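Local coordinates for putative cytoplasmic protein (Salmonella typhimurium LT2, PDB 2Q02), which binds a zinc ion in a xylose isomerase-like TIM barrel and may act as an isomerase, although its substrate is not known, at residues Ile11-Ala16 and Asn40-Gly45; Leu19-Phe24 and Val47-Asn52; Phe33-Leu38 and Arg239-Phe244; Asp93-Gly98 and Ala130-Gln135; Leu141-Ser146 and His174-Glu179. One frame throughout, in Å; residues are numbered along the deposited sequence.

Contact 1 (Ile11-Ala16 and Asn40-Gly45)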
# COMPACT_ATOMS: atom_id res chain seq x y z
N ILE A 11 -9.98 0.90 -1.13
CA ILE A 11 -9.88 1.92 -0.10
C ILE A 11 -9.04 1.38 1.05
O ILE A 11 -9.42 0.41 1.72
CB ILE A 11 -11.26 2.39 0.39
CG1 ILE A 11 -12.22 2.64 -0.79
CG2 ILE A 11 -11.10 3.64 1.28
CD1 ILE A 11 -11.73 3.62 -1.83
N ASN A 12 -7.90 2.01 1.26
CA ASN A 12 -7.06 1.71 2.40
C ASN A 12 -7.68 2.31 3.69
O ASN A 12 -8.17 3.46 3.70
CB ASN A 12 -5.63 2.22 2.14
CG ASN A 12 -4.62 1.70 3.15
OD1 ASN A 12 -4.79 1.90 4.35
ND2 ASN A 12 -3.56 1.04 2.66
N ARG A 13 -7.66 1.53 4.78
CA ARG A 13 -8.28 1.96 6.03
C ARG A 13 -7.62 3.17 6.70
O ARG A 13 -8.21 3.75 7.61
CB ARG A 13 -8.36 0.80 7.03
CG ARG A 13 -9.29 1.10 8.19
CD ARG A 13 -9.30 0.02 9.27
NE ARG A 13 -10.21 0.38 10.37
CZ ARG A 13 -10.07 -0.01 11.64
NH1 ARG A 13 -9.06 -0.79 12.00
NH2 ARG A 13 -10.95 0.39 12.55
N LYS A 14 -6.41 3.57 6.27
CA LYS A 14 -5.77 4.77 6.84
C LYS A 14 -6.58 6.05 6.63
O LYS A 14 -6.39 7.01 7.36
CB LYS A 14 -4.35 4.97 6.29
CG LYS A 14 -3.41 5.78 7.24
CD LYS A 14 -2.74 4.88 8.28
CE LYS A 14 -2.05 5.68 9.38
NZ LYS A 14 -2.13 5.08 10.77
N ILE A 15 -7.46 6.05 5.62
CA ILE A 15 -8.33 7.20 5.31
C ILE A 15 -9.41 7.45 6.39
O ILE A 15 -9.96 8.54 6.48
CB ILE A 15 -8.98 7.05 3.90
CG1 ILE A 15 -9.47 8.38 3.35
CG2 ILE A 15 -10.12 6.02 3.90
CD1 ILE A 15 -9.80 8.32 1.86
N ALA A 16 -9.68 6.45 7.21
CA ALA A 16 -10.78 6.51 8.16
C ALA A 16 -10.37 6.10 9.57
O ALA A 16 -10.89 5.11 10.11
CB ALA A 16 -11.93 5.62 7.68
N ASN A 40 -2.16 -2.71 10.75
CA ASN A 40 -1.79 -2.93 12.17
C ASN A 40 -1.37 -1.63 12.90
O ASN A 40 -0.97 -1.69 14.06
CB ASN A 40 -0.70 -3.99 12.32
CG ASN A 40 0.65 -3.51 11.88
OD1 ASN A 40 0.74 -2.52 11.14
ND2 ASN A 40 1.71 -4.19 12.31
N ASP A 41 -1.48 -0.48 12.23
CA ASP A 41 -1.05 0.80 12.82
C ASP A 41 -2.19 1.82 12.97
O ASP A 41 -1.97 3.03 12.97
CB ASP A 41 0.12 1.41 12.05
CG ASP A 41 -0.20 1.69 10.61
OD1 ASP A 41 -1.38 1.58 10.22
OD2 ASP A 41 0.74 2.02 9.88
N MSE A 42 -3.41 1.31 13.13
CA MSE A 42 -4.54 2.15 13.45
C MSE A 42 -4.48 2.48 14.92
O MSE A 42 -3.65 1.93 15.64
CB MSE A 42 -5.82 1.41 13.14
CG MSE A 42 -5.84 0.85 11.72
SE MSE A 42 -6.03 2.20 10.31
CE MSE A 42 -4.63 3.31 10.52
N PRO A 43 -5.35 3.41 15.39
CA PRO A 43 -5.37 3.72 16.83
C PRO A 43 -5.48 2.50 17.75
O PRO A 43 -4.86 2.48 18.81
CB PRO A 43 -6.60 4.64 16.98
CG PRO A 43 -6.71 5.31 15.68
CD PRO A 43 -6.30 4.27 14.65
N SER A 44 -6.26 1.49 17.35
CA SER A 44 -6.42 0.27 18.15
C SER A 44 -5.09 -0.50 18.33
O SER A 44 -4.91 -1.19 19.34
CB SER A 44 -7.43 -0.67 17.50
OG SER A 44 -6.90 -1.24 16.30
N GLY A 45 -4.19 -0.39 17.36
CA GLY A 45 -2.98 -1.21 17.33
C GLY A 45 -3.21 -2.64 16.88
O GLY A 45 -2.29 -3.45 16.86
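Lys-14 and the selenomethionine Met-42 meet at the C-terminal mouth of a TIM barrel, beside the zinc site: the Lys-14 side chain comes to about 5 Å from that of the zinc ligand Glu-245 and about 9 Å from the zinc ion. Met-42 pushes its side chain between Arg-13 and Lys-14. Bends at chi2 (-71°) and chi3 (59°) fold the chain back on itself, turning methyl CE toward the Lys-14 methylenes while SE rests 4.0 Å from CG of Arg-13. The approach of CE to Lys-14 CD, at 3.3 Å, is close enough that its exact value is doubtful. On the other flank, NH1 of Arg-13 lies 3.6 Å from Met-42 CG, at the end of an extended chain whose guanidinium is gripped by a salt bridge from NH2 to Asp-49 and a bond to the carbonyl of Leu-19. Lys-14 NZ lies 3.0 Å from the Asp-41 carbonyl O and forms a long salt bridge, 3.6 Å, with Asp-41 OD1, crossing that side chain almost at a right angle; the stronger partner of Asp-41 is Arg-39. Behind the lysine, its backbone N donates to Asn-12 OD1 (3.0 Å), nearly straight at 170° and on a lone pair. This Asx turn leads strand 9-12 into a short 3-10 segment, within the kind of beta-alpha loop that lines the active-site end of TIM barrels.

Contact 2 (Leu19-Phe24 and Val47-Asn52)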
# COMPACT_ATOMS: atom_id res chain seq x y z
N LEU A 19 -13.29 5.55 12.27
CA LEU A 19 -14.38 4.60 12.02
C LEU A 19 -14.05 3.18 12.47
O LEU A 19 -12.96 2.66 12.18
CB LEU A 19 -14.71 4.54 10.53
CG LEU A 19 -15.28 5.84 9.94
CD1 LEU A 19 -15.52 5.67 8.44
CD2 LEU A 19 -16.57 6.23 10.67
N SER A 20 -15.02 2.54 13.12
CA SER A 20 -14.91 1.12 13.42
C SER A 20 -14.84 0.35 12.11
O SER A 20 -15.17 0.88 11.05
CB SER A 20 -16.11 0.63 14.21
OG SER A 20 -17.19 0.36 13.33
N ILE A 21 -14.45 -0.91 12.19
CA ILE A 21 -14.34 -1.72 10.98
C ILE A 21 -15.68 -1.86 10.24
O ILE A 21 -15.68 -1.81 9.02
CB ILE A 21 -13.73 -3.11 11.29
CG1 ILE A 21 -12.27 -2.95 11.73
CG2 ILE A 21 -13.84 -4.02 10.06
CD1 ILE A 21 -11.54 -4.23 12.07
N GLU A 22 -16.79 -2.04 10.96
CA GLU A 22 -18.11 -2.14 10.28
C GLU A 22 -18.55 -0.82 9.65
O GLU A 22 -19.10 -0.83 8.55
CB GLU A 22 -19.24 -2.68 11.17
CG GLU A 22 -20.58 -2.73 10.40
CD GLU A 22 -21.63 -3.64 11.03
OE1 GLU A 22 -21.54 -3.91 12.24
OE2 GLU A 22 -22.58 -4.07 10.31
N ALA A 23 -18.31 0.29 10.35
CA ALA A 23 -18.59 1.62 9.80
C ALA A 23 -17.75 1.89 8.55
O ALA A 23 -18.22 2.48 7.59
CB ALA A 23 -18.33 2.69 10.87
N PHE A 24 -16.50 1.45 8.59
CA PHE A 24 -15.59 1.63 7.46
C PHE A 24 -16.05 0.79 6.26
O PHE A 24 -16.16 1.30 5.15
CB PHE A 24 -14.15 1.30 7.88
CG PHE A 24 -13.21 1.17 6.73
CD1 PHE A 24 -13.03 2.21 5.84
CD2 PHE A 24 -12.48 0.00 6.54
CE1 PHE A 24 -12.17 2.10 4.77
CE2 PHE A 24 -11.60 -0.12 5.47
CZ PHE A 24 -11.45 0.93 4.58
N VAL A 47 -5.07 -5.30 13.92
CA VAL A 47 -5.62 -5.43 12.56
C VAL A 47 -7.16 -5.51 12.57
O VAL A 47 -7.83 -4.99 11.66
CB VAL A 47 -5.03 -6.66 11.80
CG1 VAL A 47 -5.80 -7.00 10.52
CG2 VAL A 47 -3.57 -6.42 11.46
N THR A 48 -7.71 -6.17 13.60
CA THR A 48 -9.15 -6.41 13.73
C THR A 48 -9.79 -5.60 14.87
O THR A 48 -10.92 -5.90 15.27
CB THR A 48 -9.42 -7.91 13.98
OG1 THR A 48 -8.73 -8.30 15.16
CG2 THR A 48 -8.90 -8.77 12.85
N ASP A 49 -9.09 -4.57 15.35
CA ASP A 49 -9.44 -3.87 16.60
C ASP A 49 -9.72 -4.89 17.71
O ASP A 49 -8.89 -5.77 17.97
CB ASP A 49 -10.64 -2.94 16.41
CG ASP A 49 -10.42 -1.91 15.35
OD1 ASP A 49 -9.24 -1.60 15.07
OD2 ASP A 49 -11.44 -1.44 14.79
N ASP A 50 -10.88 -4.78 18.36
CA ASP A 50 -11.32 -5.75 19.35
C ASP A 50 -12.16 -6.90 18.77
O ASP A 50 -12.69 -7.71 19.53
CB ASP A 50 -12.10 -5.03 20.47
CG ASP A 50 -13.33 -4.26 19.95
OD1 ASP A 50 -13.45 -4.04 18.71
OD2 ASP A 50 -14.18 -3.86 20.79
N LEU A 51 -12.29 -7.00 17.44
CA LEU A 51 -13.04 -8.12 16.83
C LEU A 51 -12.16 -9.35 16.65
O LEU A 51 -10.94 -9.24 16.59
CB LEU A 51 -13.64 -7.74 15.47
CG LEU A 51 -14.67 -6.61 15.45
CD1 LEU A 51 -15.09 -6.27 14.03
CD2 LEU A 51 -15.89 -6.93 16.30
N ASN A 52 -12.79 -10.51 16.57
CA ASN A 52 -12.07 -11.73 16.20
C ASN A 52 -12.09 -11.93 14.69
O ASN A 52 -12.73 -11.17 13.98
CB ASN A 52 -12.59 -12.97 16.96
CG ASN A 52 -13.95 -13.47 16.46
OD1 ASN A 52 -14.36 -13.22 15.33
ND2 ASN A 52 -14.63 -14.21 17.32
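Ile-21 packs against two flat groups of the loop 47-52, the carboxylate of Asp-49 and the carbonyl group of Thr-48, in the layer where helix 21-30 of the TIM barrel starts beside the loop leading to helix 53-62. One face of the carboxylate rests on the isoleucine, displaced toward one oxygen, with OD2 3.5 Å from Ile-21 CG1. The two side chains run antiparallel alongside one another. The carboxylate oxygens are engaged by polar partners: OD1 takes a hydrogen bond from Ser-44 and OD2 is held by Arg-13, so the apolar contact lies beneath a group already fixed in its rotation. CD1 of Ile-21 reaches farther and settles over the flat face of the Thr-48 carbonyl, 3.6 Å from the Thr-48 C atom. It gets there on an extended branch, chi2 180°, that leaves the helix beside the backbone N. Nearer the helix backbone, Ile-21 CB is approached by Leu-51 CD1, more loosely, at 4.4 Å, and Leu-51 also leans on Val-56 and Leu-59 of helix 53-62. The loop owes its shape to a type II' turn from Thr-48 to Leu-51, in which Asp-49 takes positive phi and points its side chain toward the helix. Across this turn the hydroxyl OG1 of Thr-48 donates to the carbonyl O of Leu-51 at 2.8 Å, tilted 30° from the carbonyl plane.

Contact 3 (Phe33-Leu38 and Arg239-Phe244)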
# COMPACT_ATOMS: atom_id res chain seq x y z
N PHE A 33 -17.56 0.37 -3.99
CA PHE A 33 -16.28 -0.31 -4.21
C PHE A 33 -16.33 -1.65 -3.50
O PHE A 33 -17.15 -1.86 -2.64
CB PHE A 33 -15.10 0.54 -3.72
CG PHE A 33 -15.03 1.87 -4.38
CD1 PHE A 33 -14.67 1.96 -5.73
CD2 PHE A 33 -15.40 3.03 -3.70
CE1 PHE A 33 -14.65 3.19 -6.37
CE2 PHE A 33 -15.38 4.26 -4.34
CZ PHE A 33 -15.00 4.34 -5.67
N ASN A 34 -15.44 -2.55 -3.89
CA ASN A 34 -15.46 -3.91 -3.37
C ASN A 34 -14.08 -4.38 -2.87
O ASN A 34 -13.85 -5.57 -2.72
CB ASN A 34 -15.97 -4.87 -4.45
CG ASN A 34 -15.09 -4.89 -5.72
OD1 ASN A 34 -13.93 -4.45 -5.71
ND2 ASN A 34 -15.64 -5.40 -6.80
N LYS A 35 -13.20 -3.43 -2.58
CA LYS A 35 -11.85 -3.72 -2.13
C LYS A 35 -11.42 -2.79 -1.00
O LYS A 35 -11.68 -1.59 -1.06
CB LYS A 35 -10.85 -3.59 -3.29
CG LYS A 35 -11.04 -4.69 -4.35
CD LYS A 35 -10.20 -4.49 -5.62
CE LYS A 35 -10.30 -5.70 -6.52
NZ LYS A 35 -11.70 -5.84 -6.85
N VAL A 36 -10.78 -3.36 0.01
CA VAL A 36 -10.15 -2.59 1.09
C VAL A 36 -8.81 -3.16 1.48
O VAL A 36 -8.45 -4.25 1.08
CB VAL A 36 -10.99 -2.56 2.41
CG1 VAL A 36 -12.30 -1.84 2.19
CG2 VAL A 36 -11.24 -3.99 2.93
N GLU A 37 -8.09 -2.41 2.30
CA GLU A 37 -6.89 -2.86 2.97
C GLU A 37 -7.07 -2.61 4.46
O GLU A 37 -7.53 -1.53 4.86
CB GLU A 37 -5.66 -2.06 2.51
CG GLU A 37 -5.27 -2.23 1.05
CD GLU A 37 -4.01 -1.47 0.71
OE1 GLU A 37 -4.14 -0.27 0.33
OE2 GLU A 37 -2.89 -2.05 0.86
N LEU A 38 -6.68 -3.58 5.28
CA LEU A 38 -6.61 -3.37 6.72
C LEU A 38 -5.17 -3.05 7.14
O LEU A 38 -4.26 -3.08 6.31
CB LEU A 38 -7.17 -4.59 7.48
CG LEU A 38 -8.69 -4.84 7.36
CD1 LEU A 38 -9.09 -6.06 8.15
CD2 LEU A 38 -9.51 -3.64 7.81
N ARG A 239 -3.17 -3.41 -15.36
CA ARG A 239 -4.59 -3.70 -15.12
C ARG A 239 -4.87 -4.03 -13.65
O ARG A 239 -5.91 -4.62 -13.35
CB ARG A 239 -5.04 -4.89 -15.98
CG ARG A 239 -4.98 -4.63 -17.47
CD ARG A 239 -6.08 -3.66 -17.91
NE ARG A 239 -5.75 -3.04 -19.19
CZ ARG A 239 -5.18 -1.84 -19.35
NH1 ARG A 239 -4.87 -1.08 -18.31
NH2 ARG A 239 -4.92 -1.40 -20.59
N GLY A 240 -3.95 -3.67 -12.75
CA GLY A 240 -4.05 -4.04 -11.35
C GLY A 240 -4.81 -3.03 -10.53
O GLY A 240 -5.47 -2.17 -11.06
N ILE A 241 -4.70 -3.12 -9.22
CA ILE A 241 -5.53 -2.35 -8.31
C ILE A 241 -4.87 -1.00 -7.94
O ILE A 241 -3.65 -0.92 -7.71
CB ILE A 241 -5.83 -3.17 -7.02
CG1 ILE A 241 -6.64 -4.43 -7.37
CG2 ILE A 241 -6.57 -2.32 -5.99
CD1 ILE A 241 -6.77 -5.46 -6.25
N TYR A 242 -5.69 0.04 -7.91
CA TYR A 242 -5.32 1.32 -7.36
C TYR A 242 -6.03 1.46 -6.01
O TYR A 242 -7.26 1.39 -5.92
CB TYR A 242 -5.75 2.44 -8.31
CG TYR A 242 -5.00 2.48 -9.63
CD1 TYR A 242 -3.68 2.93 -9.69
CD2 TYR A 242 -5.62 2.08 -10.83
CE1 TYR A 242 -2.99 2.97 -10.88
CE2 TYR A 242 -4.93 2.13 -12.05
CZ TYR A 242 -3.61 2.57 -12.05
OH TYR A 242 -2.89 2.64 -13.21
N ALA A 243 -5.23 1.67 -4.97
CA ALA A 243 -5.70 1.80 -3.59
C ALA A 243 -5.31 3.16 -3.09
O ALA A 243 -4.16 3.54 -3.24
CB ALA A 243 -5.07 0.73 -2.70
N PHE A 244 -6.27 3.86 -2.49
CA PHE A 244 -6.07 5.20 -1.95
C PHE A 244 -5.55 5.08 -0.52
O PHE A 244 -6.18 4.43 0.32
CB PHE A 244 -7.38 6.01 -2.01
CG PHE A 244 -7.76 6.41 -3.41
CD1 PHE A 244 -7.07 7.41 -4.07
CD2 PHE A 244 -8.82 5.78 -4.07
CE1 PHE A 244 -7.41 7.78 -5.38
CE2 PHE A 244 -9.19 6.16 -5.38
CZ PHE A 244 -8.48 7.15 -6.03
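Lys-35 and Ile-241 make the apolar half of this contact, with the aliphatic part of the lysine lying obliquely across the end of the isoleucine. Ile-241 CD1 sits 3.5 Å from Lys-35 CE and 3.6 Å from CD. A bend at chi4 (59°) then swings the ammonium group back to Asn-34, where NZ donates to OD1 at 2.9 Å from above the carbonyl plane; the carbonyl of Thr-7 accepts a second bond, so the charged end is satisfied while its methylenes pack. The four touching side chains, Lys-35, Glu-37, Ile-241 and Ala-243, point into the TIM barrel. Strand 9-12 lies between strands 35-39 and 242-244 in the closed parallel sheet, and its Cys-10 touches all four. The second half sets a polar group against a methyl: Glu-37 OE1 lies 3.3 Å from Ala-243 CB. Beyond CB the glutamate chain is extended (chi2 -177°), carrying its buried carboxylate into a net of donors. OE2 takes hydrogen bonds from Thr-69 OG1, Asn-71 ND2 and His-197 NE2, and OE1 a weak one from Asn-12. His-197 is a zinc ligand; Glu-37, whose side chain lies about 7 Å from the zinc ion, is a second-shell residue that probably helps orient the imidazole.

Contact 4 (Asp93-Gly98 and Ala130-Gln135)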
# COMPACT_ATOMS: atom_id res chain seq x y z
N ASP A 93 -3.06 -13.02 11.02
CA ASP A 93 -4.08 -11.98 10.86
C ASP A 93 -4.64 -11.95 9.44
O ASP A 93 -5.84 -11.83 9.23
CB ASP A 93 -3.49 -10.60 11.20
CG ASP A 93 -3.36 -10.36 12.69
OD1 ASP A 93 -3.99 -11.12 13.47
OD2 ASP A 93 -2.64 -9.41 13.07
N ALA A 94 -3.73 -12.06 8.47
CA ALA A 94 -4.08 -12.05 7.05
C ALA A 94 -4.87 -13.30 6.69
O ALA A 94 -5.93 -13.22 6.06
CB ALA A 94 -2.82 -11.90 6.17
N GLN A 95 -4.36 -14.45 7.12
CA GLN A 95 -5.05 -15.71 6.90
C GLN A 95 -6.45 -15.69 7.55
O GLN A 95 -7.44 -16.09 6.92
CB GLN A 95 -4.20 -16.85 7.44
CG GLN A 95 -4.71 -18.23 7.15
CD GLN A 95 -3.81 -19.26 7.74
OE1 GLN A 95 -3.42 -19.18 8.91
NE2 GLN A 95 -3.43 -20.23 6.92
N GLY A 96 -6.53 -15.20 8.78
CA GLY A 96 -7.78 -15.17 9.53
C GLY A 96 -8.87 -14.26 8.99
O GLY A 96 -10.04 -14.63 9.02
N VAL A 97 -8.50 -13.08 8.51
CA VAL A 97 -9.51 -12.15 7.93
C VAL A 97 -9.79 -12.46 6.46
O VAL A 97 -10.74 -11.93 5.90
CB VAL A 97 -9.13 -10.65 8.07
CG1 VAL A 97 -8.91 -10.30 9.55
CG2 VAL A 97 -7.93 -10.28 7.20
N GLY A 98 -8.96 -13.29 5.85
CA GLY A 98 -9.09 -13.61 4.42
C GLY A 98 -8.36 -12.62 3.52
O GLY A 98 -8.73 -12.44 2.35
N ALA A 130 4.41 -18.76 2.09
CA ALA A 130 3.82 -19.91 1.40
C ALA A 130 3.10 -20.83 2.37
O ALA A 130 2.10 -21.51 2.04
CB ALA A 130 4.91 -20.71 0.69
N ARG A 131 3.64 -20.85 3.57
CA ARG A 131 3.13 -21.64 4.67
C ARG A 131 1.79 -21.15 5.22
O ARG A 131 1.11 -21.87 5.98
CB ARG A 131 4.17 -21.59 5.82
CG ARG A 131 4.35 -22.86 6.56
CD ARG A 131 5.81 -23.15 6.80
NE ARG A 131 6.44 -23.66 5.59
CZ ARG A 131 7.74 -23.63 5.37
NH1 ARG A 131 8.56 -23.14 6.27
NH2 ARG A 131 8.23 -24.08 4.24
N TYR A 132 1.44 -19.92 4.89
CA TYR A 132 0.16 -19.33 5.25
C TYR A 132 -0.70 -19.07 4.00
O TYR A 132 -1.80 -18.54 4.11
CB TYR A 132 0.32 -18.00 6.03
CG TYR A 132 0.89 -18.16 7.42
CD1 TYR A 132 2.24 -18.40 7.62
CD2 TYR A 132 0.07 -18.07 8.53
CE1 TYR A 132 2.76 -18.56 8.90
CE2 TYR A 132 0.57 -18.22 9.82
CZ TYR A 132 1.91 -18.47 10.00
OH TYR A 132 2.38 -18.64 11.29
N ASP A 133 -0.18 -19.43 2.83
CA ASP A 133 -0.81 -19.08 1.54
C ASP A 133 -1.15 -17.59 1.39
O ASP A 133 -2.23 -17.23 0.97
CB ASP A 133 -2.03 -19.95 1.23
CG ASP A 133 -2.46 -19.85 -0.24
OD1 ASP A 133 -1.57 -19.72 -1.10
OD2 ASP A 133 -3.68 -19.89 -0.54
N ILE A 134 -0.19 -16.74 1.73
CA ILE A 134 -0.34 -15.29 1.61
C ILE A 134 0.68 -14.78 0.59
O ILE A 134 1.83 -15.26 0.56
CB ILE A 134 -0.16 -14.57 2.97
CG1 ILE A 134 -1.18 -15.06 4.00
CG2 ILE A 134 -0.23 -13.04 2.79
CD1 ILE A 134 -2.66 -14.84 3.63
N GLN A 135 0.26 -13.84 -0.25
CA GLN A 135 1.15 -13.17 -1.20
C GLN A 135 1.91 -12.07 -0.51
O GLN A 135 1.43 -11.45 0.44
CB GLN A 135 0.37 -12.57 -2.38
CG GLN A 135 -0.28 -13.61 -3.32
CD GLN A 135 -1.33 -13.03 -4.25
OE1 GLN A 135 -1.46 -11.80 -4.41
NE2 GLN A 135 -2.11 -13.90 -4.87
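Ala-94 and Ile-134 form the close-packed, buried half of the contact, on the inner side of helix 81-97 near its C-terminal end. Ile-134 presents the end of its longer branch: CD1 lies 3.9 Å from Ala-94 CB and equally 3.9 Å from the backbone N of Gln-95, so a single methyl rests against both a side chain and the helix backbone. A chi2 of -61° bends the branch to bring CD1 there. The other half lies toward solvent, where the exposed Gln-95 meets Tyr-132 without a hydrogen bond. Gln-95 stretches out with CG anti to the backbone N and the chain extended beyond it, and crosses Tyr-132 at about a right angle, its amide plane 49° from the ring. OE1 comes obliquely to the ring, 3.7 Å from Tyr-132 CD2, and NE2 stands 3.7 Å from the Tyr-132 carbonyl O, contacts of van der Waals kind. Both segments turn at residues of positive phi that close a Schellman motif. Gly-98 ends helix 81-97, and Asp-133, whose N bonds back to Ala-130 O at 3.2 Å, closes the turn that follows helix 115-130 and redirects the chain toward the barrel. Tyr-132 also lies along helix 81-97, touching Glu-88, Leu-91 and Arg-92, while Ala-94 packs inward on Ile-70 of strand 66-73; the contact thus joins helix 81-97 to the turn between helix 115-130 and strand 135-138.

Contact 5 (Leu141-Ser146 and His174-Glu179)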
# COMPACT_ATOMS: atom_id res chain seq x y z
N LEU A 141 10.36 2.42 -0.02
CA LEU A 141 10.12 3.72 0.58
C LEU A 141 11.11 4.70 0.01
O LEU A 141 12.31 4.44 -0.01
CB LEU A 141 10.31 3.67 2.09
CG LEU A 141 9.58 2.57 2.84
CD1 LEU A 141 10.03 2.54 4.26
CD2 LEU A 141 8.09 2.74 2.75
N GLY A 142 10.61 5.83 -0.46
CA GLY A 142 11.44 6.81 -1.17
C GLY A 142 12.32 7.70 -0.31
O GLY A 142 13.19 8.40 -0.83
N PHE A 143 12.12 7.71 1.00
CA PHE A 143 12.93 8.53 1.89
C PHE A 143 14.41 8.32 1.64
O PHE A 143 14.86 7.20 1.36
CB PHE A 143 12.64 8.24 3.35
CG PHE A 143 11.22 8.41 3.71
CD1 PHE A 143 10.66 9.69 3.80
CD2 PHE A 143 10.40 7.30 3.90
CE1 PHE A 143 9.35 9.85 4.08
CE2 PHE A 143 9.07 7.46 4.19
CZ PHE A 143 8.54 8.74 4.28
N ARG A 144 15.19 9.39 1.75
CA ARG A 144 16.65 9.28 1.65
C ARG A 144 17.28 8.31 2.63
O ARG A 144 18.34 7.74 2.33
CB ARG A 144 17.35 10.61 1.83
CG ARG A 144 17.51 11.38 0.56
CD ARG A 144 17.77 12.85 0.81
NE ARG A 144 18.23 13.46 -0.43
CZ ARG A 144 19.42 14.04 -0.63
NH1 ARG A 144 20.33 14.15 0.35
NH2 ARG A 144 19.70 14.54 -1.84
N VAL A 145 16.66 8.14 3.79
CA VAL A 145 17.16 7.20 4.81
C VAL A 145 16.70 5.74 4.60
O VAL A 145 17.05 4.86 5.37
CB VAL A 145 16.86 7.71 6.21
CG1 VAL A 145 17.65 9.00 6.44
CG2 VAL A 145 15.34 7.95 6.40
N SER A 146 15.93 5.51 3.54
CA SER A 146 15.40 4.18 3.22
C SER A 146 16.48 3.28 2.66
O SER A 146 17.29 3.69 1.83
CB SER A 146 14.26 4.28 2.21
OG SER A 146 13.96 3.02 1.66
N HIS A 174 7.55 6.84 -5.00
CA HIS A 174 8.13 7.12 -6.31
C HIS A 174 8.56 8.60 -6.42
O HIS A 174 9.66 8.93 -6.91
CB HIS A 174 7.11 6.80 -7.42
CG HIS A 174 7.58 7.15 -8.81
ND1 HIS A 174 8.23 6.25 -9.63
CD2 HIS A 174 7.47 8.30 -9.53
CE1 HIS A 174 8.52 6.83 -10.78
NE2 HIS A 174 8.07 8.08 -10.74
N HIS A 175 7.69 9.50 -5.96
CA HIS A 175 7.97 10.93 -6.07
C HIS A 175 9.20 11.32 -5.27
O HIS A 175 9.99 12.14 -5.73
CB HIS A 175 6.76 11.73 -5.60
CG HIS A 175 6.91 13.21 -5.75
ND1 HIS A 175 7.00 14.07 -4.67
CD2 HIS A 175 6.96 13.99 -6.85
CE1 HIS A 175 7.09 15.31 -5.10
NE2 HIS A 175 7.08 15.29 -6.42
N LEU A 176 9.36 10.73 -4.09
CA LEU A 176 10.52 11.04 -3.21
C LEU A 176 11.83 10.44 -3.70
O LEU A 176 12.90 10.99 -3.42
CB LEU A 176 10.29 10.62 -1.76
CG LEU A 176 9.77 11.71 -0.84
CD1 LEU A 176 8.32 12.04 -1.16
CD2 LEU A 176 9.92 11.23 0.58
N TYR A 177 11.75 9.30 -4.38
CA TYR A 177 12.94 8.71 -5.02
C TYR A 177 13.26 9.55 -6.23
O TYR A 177 12.69 9.34 -7.29
CB TYR A 177 12.71 7.25 -5.44
CG TYR A 177 13.94 6.61 -6.06
CD1 TYR A 177 15.21 6.84 -5.54
CD2 TYR A 177 13.83 5.77 -7.16
CE1 TYR A 177 16.34 6.25 -6.11
CE2 TYR A 177 14.95 5.18 -7.74
CZ TYR A 177 16.20 5.43 -7.21
OH TYR A 177 17.30 4.86 -7.76
N GLU A 178 14.16 10.50 -6.07
CA GLU A 178 14.31 11.57 -7.08
C GLU A 178 15.16 11.17 -8.28
O GLU A 178 15.29 11.93 -9.26
CB GLU A 178 14.82 12.85 -6.42
CG GLU A 178 13.86 13.41 -5.36
CD GLU A 178 13.93 14.92 -5.23
OE1 GLU A 178 13.47 15.61 -6.18
OE2 GLU A 178 14.41 15.41 -4.18
N GLU A 179 15.71 9.97 -8.22
CA GLU A 179 16.48 9.39 -9.30
C GLU A 179 15.59 8.40 -10.06
O GLU A 179 16.08 7.64 -10.89
CB GLU A 179 17.71 8.68 -8.71
CG GLU A 179 18.66 9.63 -7.91
CD GLU A 179 18.31 9.79 -6.42
OE1 GLU A 179 17.40 10.57 -6.06
OE2 GLU A 179 18.99 9.15 -5.59
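Phe-143 and Leu-176 touch through ring and methyl: Leu-176 CD2 lies obliquely to the ring, 3.6 Å from CD1 and 3.8 Å from CE1. The backbones come close as well. Gly-142, with no side chain to intervene, lets its CA approach that of Tyr-177 to 4.5 Å, and CB of Leu-176 rests 3.8 Å from Gly-142 O. In the next shell, His-173 ND1 pairs with the N of Gly-142 while the imidazole meets the Phe-143 ring at about 75°, and Arg-149 holds the carbonyl of Gly-142. Farther out, a type I turn from Phe-143 to Ser-146 is tied back by Ser-146 OG, which donates to Leu-141 O at 2.7 Å. An unidentified bound molecule lies about 4 Å from the Phe-143 side chain, consistent with this loop edging a pocket. The loop follows strand 135-138, and the short helix 171-176 follows the adjacent strand 166-170, so the contact joins the connections that leave two neighbouring strands at the C-terminal rim of the barrel.

Contacts 1, 2 and 3 form one continuous cluster. Arg-13 NH2 of contact 1 reaches Asp-49 OD2 of contact 2 at 2.9 Å, and Ser-44 OG meets Asp-49 OD1 at 2.7 Å; Asn-12 ND2 bridges contact 1 to Glu-37 OE1 of contact 3 at 2.7 Å in a weak bond. Contact 4 joins this group through contact 2, where Thr-48 CG2 packs 3.6 Å from Val-97 CG1. Contact 5 stands across the barrel, its centre about 32 Å from that of contact 2. Contacts 1, 3 and 5 come near the zinc site: the side chain of Glu-37 is about 7 Å from the zinc ion and those of Lys-14 and Phe-143 about 9 Å, with contact 4 farther out.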